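Local structure of uncharacterized protein VPA0106 (Vibrio parahaemolyticus, 3U07) at residues V98-M103 with W109-M114; Q234-D237 with G243-P246; G133-F138 with N187-S192; A140-G145 with D225-N230. The protein is of unknown function, combines DUF1254 and DUF1214 family regions and is probably exported from the cytoplasm by way of a signal peptide. The protein carries 2 engineered substitutions. All coordinates share one frame; numbering follows the deposited sequence.

Contact 1 of 4, residues V98-M103 with W109-M114; sequences VSVPDM and WILHTM
V98 and V100 of strand 98-100, with M103 from the loop that follows, face W109 and L111 of strand 109-114; the strands run nearly antiparallel, at 170°, with axes 9.9 Å apart: too far for backbone pairing, and right for the packing of one sheet on another. The methyl end of selenomethionine M103 lies on the indole of W109 in a CH-pi contact over the face, its CE 3.3 Å from the centroid of the five-membered ring and 12° off the normal. The selenium, SE, stands farther back, 4.8 Å from the same centroid, in a Met-aromatic arrangement. Bends at chi2 and chi3 fold the M103 chain back so that its last methyl makes the closest approach to the ring, with CB and CG near CD1. On the same face, V100 CG1 approaches W109 CZ3 at 4.0 Å and extends the apolar cover.

L111 serves both valines with one branch: its CD2 meets V98 CG1 tip to tip at 3.8 Å and V100 CG2 at 4.1 Å. Short beta-branched valines suit one side of such a gap, while the longer leucine and tryptophan span it from the other.

No hydrogen bond joins the segments, and all five touching residues are buried. The contact therefore rests on dispersion and shape, while W109 NE1 is satisfied by the carbonyl of G130, which probably also limits how the ring can turn.

Contact 2 of 4, residues Q234-D237 with G243-P246; sequences QWLD and GVEP
L236, on the short helix 233-239, meets V244 and P246 of the loop that follows, and its side chain can be traced outward. The bond from CA to CB runs across the loop and not straight at it, so CB itself touches neither partner. At CB the chain turns to set CG anti to the carbonyl carbon (chi1 -69°), and this brings the fork within range of the loop. The two methyls then divide the work. CD2 packs on CG1 of V244 at 3.7 Å, the two side chains crossing at about a right angle, and the same CD2 lies 4.0 Å from V244 O. CD1 goes to P246, whose ring carbon CG it meets at 4.2 Å, tip to tip. A branched leucine suits this place because its two ends can serve two loop residues at once.

Polar backbone atoms are joined indirectly. One water donates to both carbonyls, 2.8 Å from L236 O and 2.7 Å from V244 O, and so bridges two acceptors that could not bond each other. G243, just before V244, has a phi of 108°, a value easily adopted only without a side chain.

Around this pair, helix 215-224 supplies L223 to L236 and W215 and L216 to V244, while Y36 of helix 26-52 touches both. N220 grips the loop backbone at G243 O and E245 N, and the disulfide between C224 and C247 ties the end of helix 215-224 to the residue after P246.

Contact 3 of 4, residues G133-F138 with N187-S192; sequences GGQFMF and NIRTLS
Q135 and R189 come together from two strands that are not neighbours, while farther along M137 meets L191. The two side chains of the first pair cross obliquely, with the amide and guanidinium planes 73° apart. Q135 OE1 lies 3.8 Å from R189 NH2, too long for a direct bond. Both ends find a common partner in S99, whose OG is hydrogen-bonded to Q135 OE1 and to R189 NH2, so a small hydroxyl on the strand between them links amide and guanidinium. Bends bring the two ends there: Q135 turns at chi2 (-60°) and R189 at chi3 (-75°), each swinging its polar group in over the middle strand. Long, flexible side chains suit this, since Q135 CA and R189 CA are 10.1 Å apart.

The second pairing is apolar. M137, a selenomethionine, is extended as far as its selenium, and SE touches L191 CD1 at 4.3 Å, a loose contact between two buried side chains. L191 opens a short helix for which T190 is the N-cap, its OG1 bonded to the backbone N of E193.

In the mixed sheet, strand 96-100 lies between strands 134-140 and 187-190 and runs antiparallel to both. The contact therefore spans one face of the middle strand, with I97 touching Q135 and M137, and Y194 of helix 191-195 packing on Q135 and R189.

Contact 4 of 4, residues A140-G145 with D225-N230; sequences AQDWQG and DGSMGN
Q141 places its CG anti to the backbone N (chi1 -174°) and then bends at chi2 (67°), so that CB and CG lie beside S227 while the amide end leads away. CB of Q141 rests 3.8 Å from CB of S227, and CG of Q141 is 4.0 Å from S227 OG: a brush of the glutamine's aliphatic base against a small side chain. D142 keeps OD1 4.3 Å from S227 OG, too long for a bond. The contact is thus a light surface one, with no hydrogen bond across it.

The two pieces are also linked through the chain at 157-158: the backbone of Q141 pairs with V157 and that of S227 with D158, and Q141 NE2 adds a weak hydrogen bond to D158 OD2. A small serine suits the place, since its CB can lie directly against CB of Q141.

A140 to W143 form a type I beta turn, closed by W143 N to A140 O at 3.0 Å and held by R156, which bonds the carbonyls of A140 and W143. The turn ends strand 134-140 and abuts S227, the N-cap position of helix 228-231, although the S227 side chain makes no capping bond.

In the fold
Contacts 1 and 3 share strand 96-100: their centres are about 10 Å apart, and contact 1 uses the face of that strand that packs on the other sheet, whereas S99, on the other face, serves contact 3. Contact 4 continues from the far end of strand 134-140. Its W143 ring packs on both apolar residues of contact 3, with CZ2 3.7 Å from L191 CD2 and CZ3 3.8 Å from M137 CE. Beyond it, helices 228-231 and 233-239 lead to contact 2, about 16 Å away between centres, where P246 CG lies 3.8 Å from G229 CA. Contacts 1 and 2 stand about 33 Å apart, marking the sheet core and the helical region. No active site is known.

Contact 1 of 4, residues V98-M103 with W109-M114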
loop_
_atom_site.group_PDB
_atom_site.type_symbol
_atom_site.label_atom_id
_atom_site.label_comp_id
_atom_site.label_asym_id
_atom_site.label_seq_id
_atom_site.Cartn_x
_atom_site.Cartn_y
_atom_site.Cartn_z
ATOM N N VAL A 98 17.764 -6.980 0.151
ATOM C CA VAL A 98 17.076 -6.778 -1.107
ATOM C C VAL A 98 18.014 -5.941 -1.958
ATOM O O VAL A 98 18.455 -4.864 -1.542
ATOM C CB VAL A 98 15.739 -6.039 -0.899
ATOM C CG1 VAL A 98 15.080 -5.761 -2.249
ATOM C CG2 VAL A 98 14.815 -6.888 -0.022
ATOM N N SER A 99 18.345 -6.456 -3.136
ATOM C CA SER A 99 19.243 -5.759 -4.045
ATOM C C SER A 99 18.452 -5.003 -5.102
ATOM O O SER A 99 17.567 -5.560 -5.754
ATOM C CB SER A 99 20.188 -6.749 -4.737
ATOM O OG SER A 99 20.969 -7.467 -3.800
ATOM N N VAL A 100 18.780 -3.724 -5.251
ATOM C CA VAL A 100 18.139 -2.859 -6.228
ATOM C C VAL A 100 19.240 -2.180 -7.040
ATOM O O VAL A 100 20.103 -1.497 -6.483
ATOM C CB VAL A 100 17.269 -1.784 -5.532
ATOM C CG1 VAL A 100 16.735 -0.797 -6.556
ATOM C CG2 VAL A 100 16.108 -2.455 -4.809
ATOM N N PRO A 101 19.230 -2.371 -8.369
ATOM C CA PRO A 101 20.220 -1.789 -9.283
ATOM C C PRO A 101 20.021 -0.294 -9.478
ATOM O O PRO A 101 18.918 0.212 -9.281
ATOM C CB PRO A 101 19.961 -2.538 -10.585
ATOM C CG PRO A 101 18.461 -2.717 -10.555
ATOM C CD PRO A 101 18.238 -3.171 -9.116
ATOM N N ASP A 102 21.085 0.418 -9.845
ATOM C CA ASP A 102 20.937 1.838 -10.129
ATOM C C ASP A 102 19.993 1.856 -11.340
ATOM O O ASP A 102 20.124 1.032 -12.256
ATOM C CB ASP A 102 22.285 2.480 -10.486
ATOM C CG ASP A 102 23.188 2.674 -9.266
ATOM O OD1 ASP A 102 22.703 2.500 -8.126
ATOM O OD2 ASP A 102 24.378 3.010 -9.445
HETATM N N MSE A 103 19.031 2.770 -11.334
HETATM C CA MSE A 103 18.051 2.858 -12.415
HETATM C C MSE A 103 18.407 3.982 -13.375
HETATM O O MSE A 103 19.303 4.782 -13.097
HETATM C CB MSE A 103 16.658 3.109 -11.829
HETATM C CG MSE A 103 15.572 2.126 -12.268
HETATM SE SE MSE A 103 15.604 0.456 -11.282
HETATM C CE MSE A 103 15.576 1.178 -9.501
ATOM N N TRP A 109 10.579 4.718 -9.368
ATOM C CA TRP A 109 10.655 3.375 -8.799
ATOM C C TRP A 109 10.559 3.497 -7.295
ATOM O O TRP A 109 10.873 4.545 -6.726
ATOM C CB TRP A 109 11.966 2.671 -9.158
ATOM C CG TRP A 109 13.196 3.352 -8.626
ATOM C CD1 TRP A 109 13.912 4.345 -9.231
ATOM C CD2 TRP A 109 13.851 3.086 -7.380
ATOM N NE1 TRP A 109 14.977 4.711 -8.442
ATOM C CE2 TRP A 109 14.965 3.953 -7.302
ATOM C CE3 TRP A 109 13.608 2.195 -6.327
ATOM C CZ2 TRP A 109 15.834 3.957 -6.205
ATOM C CZ3 TRP A 109 14.472 2.199 -5.237
ATOM C CH2 TRP A 109 15.573 3.073 -5.186
ATOM N N ILE A 110 10.113 2.429 -6.650
ATOM C CA ILE A 110 9.993 2.444 -5.204
ATOM C C ILE A 110 10.012 1.034 -4.628
ATOM O O ILE A 110 9.434 0.110 -5.204
ATOM C CB ILE A 110 8.687 3.160 -4.763
ATOM C CG1 ILE A 110 8.621 3.242 -3.238
ATOM C CG2 ILE A 110 7.469 2.428 -5.329
ATOM C CD1 ILE A 110 7.601 4.231 -2.736
ATOM N N LEU A 111 10.733 0.871 -3.521
ATOM C CA LEU A 111 10.787 -0.404 -2.807
ATOM C C LEU A 111 10.013 -0.070 -1.532
ATOM O O LEU A 111 10.434 0.770 -0.739
ATOM C CB LEU A 111 12.227 -0.802 -2.479
ATOM C CG LEU A 111 12.418 -1.970 -1.499
ATOM C CD1 LEU A 111 11.676 -3.207 -1.992
ATOM C CD2 LEU A 111 13.906 -2.258 -1.354
ATOM N N HIS A 112 8.870 -0.717 -1.348
ATOM C CA HIS A 112 8.013 -0.441 -0.203
ATOM C C HIS A 112 7.788 -1.680 0.662
ATOM O O HIS A 112 7.332 -2.708 0.170
ATOM C CB HIS A 112 6.678 0.091 -0.733
ATOM C CG HIS A 112 5.650 0.340 0.323
ATOM N ND1 HIS A 112 4.300 0.159 0.097
ATOM C CD2 HIS A 112 5.761 0.773 1.600
ATOM C CE1 HIS A 112 3.628 0.465 1.191
ATOM N NE2 HIS A 112 4.492 0.841 2.119
ATOM N N THR A 113 8.108 -1.579 1.951
ATOM C CA THR A 113 7.921 -2.702 2.860
ATOM C C THR A 113 7.088 -2.284 4.054
ATOM O O THR A 113 7.172 -1.146 4.511
ATOM C CB THR A 113 9.278 -3.268 3.382
ATOM O OG1 THR A 113 10.036 -2.215 3.992
ATOM C CG2 THR A 113 10.090 -3.880 2.239
HETATM N N MSE A 114 6.280 -3.214 4.553
HETATM C CA MSE A 114 5.424 -2.952 5.705
HETATM C C MSE A 114 5.457 -4.152 6.632
HETATM O O MSE A 114 5.612 -5.287 6.176
HETATM C CB MSE A 114 3.984 -2.689 5.246
HETATM C CG MSE A 114 3.843 -1.419 4.409
HETATM SE SE MSE A 114 2.011 -1.065 3.865
HETATM C CE MSE A 114 1.975 -2.361 2.436
#

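Contact 2 of 4, residues Q234-D237 with G243-P246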
loop_
_atom_site.group_PDB
_atom_site.type_symbol
_atom_site.label_atom_id
_atom_site.label_comp_id
_atom_site.label_asym_id
_atom_site.label_seq_id
_atom_site.Cartn_x
_atom_site.Cartn_y
_atom_site.Cartn_z
ATOM N N GLN A 234 3.078 0.206 24.839
ATOM C CA GLN A 234 2.108 1.182 25.321
ATOM C C GLN A 234 0.682 0.670 25.124
ATOM O O GLN A 234 -0.187 0.891 25.966
ATOM C CB GLN A 234 2.289 2.531 24.612
ATOM C CG GLN A 234 2.049 2.493 23.115
ATOM C CD GLN A 234 3.252 2.002 22.330
ATOM O OE1 GLN A 234 4.134 1.325 22.866
ATOM N NE2 GLN A 234 3.285 2.331 21.044
ATOM N N TRP A 235 0.446 -0.033 24.022
ATOM C CA TRP A 235 -0.885 -0.565 23.745
ATOM C C TRP A 235 -1.132 -1.872 24.488
ATOM O O TRP A 235 -2.192 -2.065 25.082
ATOM C CB TRP A 235 -1.062 -0.795 22.246
ATOM C CG TRP A 235 -0.830 0.428 21.417
ATOM C CD1 TRP A 235 0.162 0.619 20.495
ATOM C CD2 TRP A 235 -1.615 1.625 21.416
ATOM N NE1 TRP A 235 0.041 1.862 19.918
ATOM C CE2 TRP A 235 -1.041 2.500 20.465
ATOM C CE3 TRP A 235 -2.748 2.043 22.126
ATOM C CZ2 TRP A 235 -1.564 3.771 20.203
ATOM C CZ3 TRP A 235 -3.269 3.309 21.866
ATOM C CH2 TRP A 235 -2.674 4.157 20.910
ATOM N N LEU A 236 -0.146 -2.762 24.464
ATOM C CA LEU A 236 -0.277 -4.058 25.122
ATOM C C LEU A 236 -0.440 -3.968 26.628
ATOM O O LEU A 236 -1.080 -4.826 27.232
ATOM C CB LEU A 236 0.917 -4.955 24.774
ATOM C CG LEU A 236 0.920 -5.405 23.309
ATOM C CD1 LEU A 236 2.251 -6.054 22.960
ATOM C CD2 LEU A 236 -0.241 -6.366 23.073
ATOM N N ASP A 237 0.132 -2.943 27.247
ATOM C CA ASP A 237 -0.014 -2.807 28.689
ATOM C C ASP A 237 -1.475 -2.550 29.061
ATOM O O ASP A 237 -1.928 -2.943 30.135
ATOM C CB ASP A 237 0.864 -1.674 29.228
ATOM C CG ASP A 237 2.333 -2.070 29.342
ATOM O OD1 ASP A 237 2.623 -3.284 29.426
ATOM O OD2 ASP A 237 3.194 -1.167 29.361
ATOM N N GLY A 243 -6.515 -10.503 27.279
ATOM C CA GLY A 243 -5.897 -11.709 26.749
ATOM C C GLY A 243 -4.978 -11.474 25.558
ATOM O O GLY A 243 -4.474 -12.426 24.956
ATOM N N VAL A 244 -4.772 -10.209 25.200
ATOM C CA VAL A 244 -3.886 -9.865 24.085
ATOM C C VAL A 244 -2.490 -9.820 24.679
ATOM O O VAL A 244 -2.183 -8.956 25.500
ATOM C CB VAL A 244 -4.220 -8.485 23.493
ATOM C CG1 VAL A 244 -3.346 -8.222 22.262
ATOM C CG2 VAL A 244 -5.695 -8.429 23.130
ATOM N N GLU A 245 -1.643 -10.747 24.256
ATOM C CA GLU A 245 -0.297 -10.844 24.803
ATOM C C GLU A 245 0.535 -11.754 23.897
ATOM O O GLU A 245 0.065 -12.818 23.500
ATOM C CB GLU A 245 -0.403 -11.441 26.204
ATOM C CG GLU A 245 0.902 -11.657 26.934
ATOM C CD GLU A 245 0.664 -12.278 28.296
ATOM O OE1 GLU A 245 -0.202 -11.764 29.030
ATOM O OE2 GLU A 245 1.334 -13.273 28.627
ATOM N N PRO A 246 1.789 -11.362 23.578
ATOM C CA PRO A 246 2.683 -12.142 22.704
ATOM C C PRO A 246 2.950 -13.581 23.104
ATOM O O PRO A 246 3.625 -13.819 24.097
ATOM C CB PRO A 246 3.985 -11.358 22.733
ATOM C CG PRO A 246 3.584 -9.992 23.124
ATOM C CD PRO A 246 2.503 -10.207 24.151
HETATM O O HOH W 1 -0.385 -7.572 26.960
#

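Contact 3 of 4, residues G133-F138 with N187-S192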
loop_
_atom_site.group_PDB
_atom_site.type_symbol
_atom_site.label_atom_id
_atom_site.label_comp_id
_atom_site.label_asym_id
_atom_site.label_seq_id
_atom_site.Cartn_x
_atom_site.Cartn_y
_atom_site.Cartn_z
ATOM N N GLY A 133 20.134 3.000 -6.507
ATOM C CA GLY A 133 19.544 1.832 -5.887
ATOM C C GLY A 133 20.481 1.441 -4.758
ATOM O O GLY A 133 21.038 2.324 -4.094
ATOM N N GLY A 134 20.665 0.142 -4.526
ATOM C CA GLY A 134 21.565 -0.276 -3.464
ATOM C C GLY A 134 21.261 -1.624 -2.844
ATOM O O GLY A 134 20.395 -2.362 -3.316
ATOM N N GLN A 135 22.002 -1.952 -1.788
ATOM C CA GLN A 135 21.823 -3.205 -1.067
ATOM C C GLN A 135 21.109 -2.825 0.225
ATOM O O GLN A 135 21.698 -2.204 1.103
ATOM C CB GLN A 135 23.182 -3.840 -0.755
ATOM C CG GLN A 135 24.032 -4.174 -1.978
ATOM C CD GLN A 135 23.361 -5.157 -2.922
ATOM O OE1 GLN A 135 22.423 -5.861 -2.549
ATOM N NE2 GLN A 135 23.858 -5.224 -4.149
ATOM N N PHE A 136 19.841 -3.197 0.339
ATOM C CA PHE A 136 19.051 -2.846 1.508
ATOM C C PHE A 136 18.833 -4.052 2.395
ATOM O O PHE A 136 18.207 -5.032 1.998
ATOM C CB PHE A 136 17.725 -2.236 1.040
ATOM C CG PHE A 136 17.910 -1.061 0.112
ATOM C CD1 PHE A 136 18.328 0.168 0.609
ATOM C CD2 PHE A 136 17.710 -1.195 -1.257
ATOM C CE1 PHE A 136 18.544 1.253 -0.247
ATOM C CE2 PHE A 136 17.925 -0.113 -2.122
ATOM C CZ PHE A 136 18.343 1.111 -1.613
HETATM N N MSE A 137 19.373 -3.978 3.605
HETATM C CA MSE A 137 19.261 -5.086 4.531
HETATM C C MSE A 137 18.158 -4.887 5.553
HETATM O O MSE A 137 18.072 -3.845 6.196
HETATM C CB MSE A 137 20.604 -5.311 5.248
HETATM C CG MSE A 137 20.651 -6.583 6.090
HETATM SE SE MSE A 137 22.406 -6.943 6.895
HETATM C CE MSE A 137 22.094 -6.049 8.553
ATOM N N PHE A 138 17.311 -5.900 5.679
ATOM C CA PHE A 138 16.220 -5.888 6.635
ATOM C C PHE A 138 16.589 -6.885 7.722
ATOM O O PHE A 138 16.866 -8.050 7.436
ATOM C CB PHE A 138 14.916 -6.306 5.952
ATOM C CG PHE A 138 14.485 -5.361 4.881
ATOM C CD1 PHE A 138 15.122 -5.359 3.643
ATOM C CD2 PHE A 138 13.494 -4.415 5.136
ATOM C CE1 PHE A 138 14.781 -4.425 2.667
ATOM C CE2 PHE A 138 13.141 -3.473 4.168
ATOM C CZ PHE A 138 13.788 -3.478 2.933
ATOM N N ASN A 187 16.844 -8.436 -6.473
ATOM C CA ASN A 187 17.114 -9.753 -5.913
ATOM C C ASN A 187 16.853 -9.747 -4.416
ATOM O O ASN A 187 16.821 -8.687 -3.794
ATOM C CB ASN A 187 18.581 -10.109 -6.198
ATOM C CG ASN A 187 18.889 -11.584 -5.994
ATOM O OD1 ASN A 187 17.992 -12.401 -5.808
ATOM N ND2 ASN A 187 20.169 -11.932 -6.043
ATOM N N ILE A 188 16.629 -10.930 -3.853
ATOM C CA ILE A 188 16.414 -11.089 -2.414
ATOM C C ILE A 188 17.325 -12.226 -1.972
ATOM O O ILE A 188 17.261 -13.325 -2.520
ATOM C CB ILE A 188 14.975 -11.504 -2.059
ATOM C CG1 ILE A 188 13.981 -10.428 -2.490
ATOM C CG2 ILE A 188 14.874 -11.755 -0.545
ATOM C CD1 ILE A 188 12.537 -10.866 -2.327
ATOM N N ARG A 189 18.172 -11.962 -0.985
ATOM C CA ARG A 189 19.096 -12.974 -0.484
ATOM C C ARG A 189 19.231 -12.889 1.034
ATOM O O ARG A 189 19.199 -11.799 1.605
ATOM C CB ARG A 189 20.486 -12.773 -1.098
ATOM C CG ARG A 189 20.632 -13.165 -2.558
ATOM C CD ARG A 189 21.999 -12.760 -3.074
ATOM N NE ARG A 189 22.088 -11.319 -3.306
ATOM C CZ ARG A 189 23.210 -10.685 -3.626
ATOM N NH1 ARG A 189 24.341 -11.364 -3.742
ATOM N NH2 ARG A 189 23.201 -9.375 -3.842
ATOM N N THR A 190 19.367 -14.038 1.689
ATOM C CA THR A 190 19.570 -14.049 3.129
ATOM C C THR A 190 21.009 -13.566 3.327
ATOM O O THR A 190 21.832 -13.660 2.416
ATOM C CB THR A 190 19.455 -15.470 3.728
ATOM O OG1 THR A 190 20.367 -16.349 3.057
ATOM C CG2 THR A 190 18.036 -15.992 3.591
ATOM N N LEU A 191 21.307 -13.045 4.511
ATOM C CA LEU A 191 22.648 -12.556 4.803
ATOM C C LEU A 191 23.697 -13.632 4.516
ATOM O O LEU A 191 24.685 -13.370 3.836
ATOM C CB LEU A 191 22.740 -12.123 6.269
ATOM C CG LEU A 191 24.110 -11.639 6.747
ATOM C CD1 LEU A 191 24.602 -10.471 5.877
ATOM C CD2 LEU A 191 24.005 -11.234 8.212
ATOM N N SER A 192 23.475 -14.843 5.022
ATOM C CA SER A 192 24.428 -15.924 4.808
ATOM C C SER A 192 24.642 -16.165 3.322
ATOM O O SER A 192 25.784 -16.269 2.868
ATOM C CB SER A 192 23.963 -17.209 5.503
ATOM O OG SER A 192 22.699 -17.622 5.024
#

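Contact 4 of 4, residues A140-G145 with D225-N230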
loop_
_atom_site.group_PDB
_atom_site.type_symbol
_atom_site.label_atom_id
_atom_site.label_comp_id
_atom_site.label_asym_id
_atom_site.label_seq_id
_atom_site.Cartn_x
_atom_site.Cartn_y
_atom_site.Cartn_z
ATOM N N ALA A 140 15.805 -8.224 11.960
ATOM C CA ALA A 140 14.908 -8.198 13.062
ATOM C C ALA A 140 15.478 -7.180 13.986
ATOM O O ALA A 140 16.716 -6.940 14.068
ATOM C CB ALA A 140 14.786 -9.521 13.775
ATOM N N GLN A 141 14.560 -6.560 14.657
ATOM C CA GLN A 141 14.916 -5.552 15.581
ATOM C C GLN A 141 15.977 -5.962 16.607
ATOM O O GLN A 141 16.823 -5.137 16.932
ATOM C CB GLN A 141 13.625 -5.090 16.201
ATOM C CG GLN A 141 13.818 -3.924 17.102
ATOM C CD GLN A 141 14.245 -2.668 16.360
ATOM O OE1 GLN A 141 15.415 -2.309 16.335
ATOM N NE2 GLN A 141 13.283 -1.992 15.753
ATOM N N ASP A 142 15.916 -7.210 17.099
ATOM C CA ASP A 142 16.829 -7.776 18.122
ATOM C C ASP A 142 18.079 -8.464 17.531
ATOM O O ASP A 142 18.933 -8.977 18.260
ATOM C CB ASP A 142 16.091 -8.849 18.942
ATOM C CG ASP A 142 15.482 -9.939 18.047
ATOM O OD1 ASP A 142 14.258 -9.890 17.789
ATOM O OD2 ASP A 142 16.233 -10.834 17.591
ATOM N N TRP A 143 18.182 -8.506 16.211
ATOM C CA TRP A 143 19.313 -9.190 15.608
ATOM C C TRP A 143 20.667 -8.608 16.002
ATOM O O TRP A 143 20.935 -7.424 15.815
ATOM C CB TRP A 143 19.190 -9.205 14.093
ATOM C CG TRP A 143 20.337 -9.910 13.452
ATOM C CD1 TRP A 143 20.555 -11.258 13.407
ATOM C CD2 TRP A 143 21.442 -9.301 12.782
ATOM N NE1 TRP A 143 21.732 -11.525 12.747
ATOM C CE2 TRP A 143 22.299 -10.340 12.356
ATOM C CE3 TRP A 143 21.798 -7.974 12.506
ATOM C CZ2 TRP A 143 23.481 -10.095 11.658
ATOM C CZ3 TRP A 143 22.977 -7.729 11.812
ATOM C CH2 TRP A 143 23.805 -8.785 11.399
ATOM N N GLN A 144 21.517 -9.469 16.550
ATOM C CA GLN A 144 22.853 -9.089 16.981
ATOM C C GLN A 144 23.776 -9.475 15.829
ATOM O O GLN A 144 23.645 -10.559 15.269
ATOM C CB GLN A 144 23.212 -9.870 18.250
ATOM C CG GLN A 144 24.096 -9.128 19.243
ATOM C CD GLN A 144 23.441 -7.868 19.786
ATOM O OE1 GLN A 144 22.228 -7.825 19.994
ATOM N NE2 GLN A 144 24.246 -6.842 20.034
ATOM N N GLY A 145 24.700 -8.593 15.466
ATOM C CA GLY A 145 25.601 -8.899 14.368
ATOM C C GLY A 145 26.059 -7.650 13.640
ATOM O O GLY A 145 25.390 -6.617 13.680
ATOM N N ASP A 225 5.918 -13.665 16.952
ATOM C CA ASP A 225 6.893 -13.763 15.868
ATOM C C ASP A 225 7.652 -12.477 15.579
ATOM O O ASP A 225 7.603 -11.940 14.469
ATOM C CB ASP A 225 6.176 -14.265 14.606
ATOM C CG ASP A 225 7.124 -14.527 13.450
ATOM O OD1 ASP A 225 8.292 -14.883 13.705
ATOM O OD2 ASP A 225 6.694 -14.391 12.281
ATOM N N GLY A 226 8.373 -11.991 16.579
ATOM C CA GLY A 226 9.120 -10.763 16.395
ATOM C C GLY A 226 9.238 -9.904 17.640
ATOM O O GLY A 226 9.087 -10.383 18.766
ATOM N N SER A 227 9.475 -8.615 17.418
ATOM C CA SER A 227 9.663 -7.633 18.479
ATOM C C SER A 227 8.460 -6.729 18.718
ATOM O O SER A 227 8.562 -5.730 19.429
ATOM C CB SER A 227 10.867 -6.759 18.121
ATOM O OG SER A 227 11.764 -6.661 19.204
HETATM N N MSE A 228 7.329 -7.072 18.122
HETATM C CA MSE A 228 6.125 -6.263 18.254
HETATM C C MSE A 228 5.679 -6.041 19.701
HETATM O O MSE A 228 5.133 -4.988 20.030
HETATM C CB MSE A 228 5.001 -6.919 17.453
HETATM C CG MSE A 228 3.991 -5.970 16.871
HETATM SE SE MSE A 228 3.179 -6.823 15.350
HETATM C CE MSE A 228 4.113 -5.889 14.009
ATOM N N GLY A 229 5.914 -7.029 20.566
ATOM C CA GLY A 229 5.494 -6.914 21.965
ATOM C C GLY A 229 6.122 -5.675 22.580
ATOM O O GLY A 229 5.496 -4.904 23.354
ATOM N N ASN A 230 7.366 -5.498 22.219
ATOM C CA ASN A 230 8.123 -4.370 22.698
ATOM C C ASN A 230 7.738 -3.072 21.952
ATOM O O ASN A 230 7.582 -2.022 22.580
ATOM C CB ASN A 230 9.562 -4.711 22.501
ATOM C CG ASN A 230 10.025 -5.783 23.468
ATOM O OD1 ASN A 230 9.487 -5.905 24.571
ATOM N ND2 ASN A 230 11.057 -6.531 23.087
#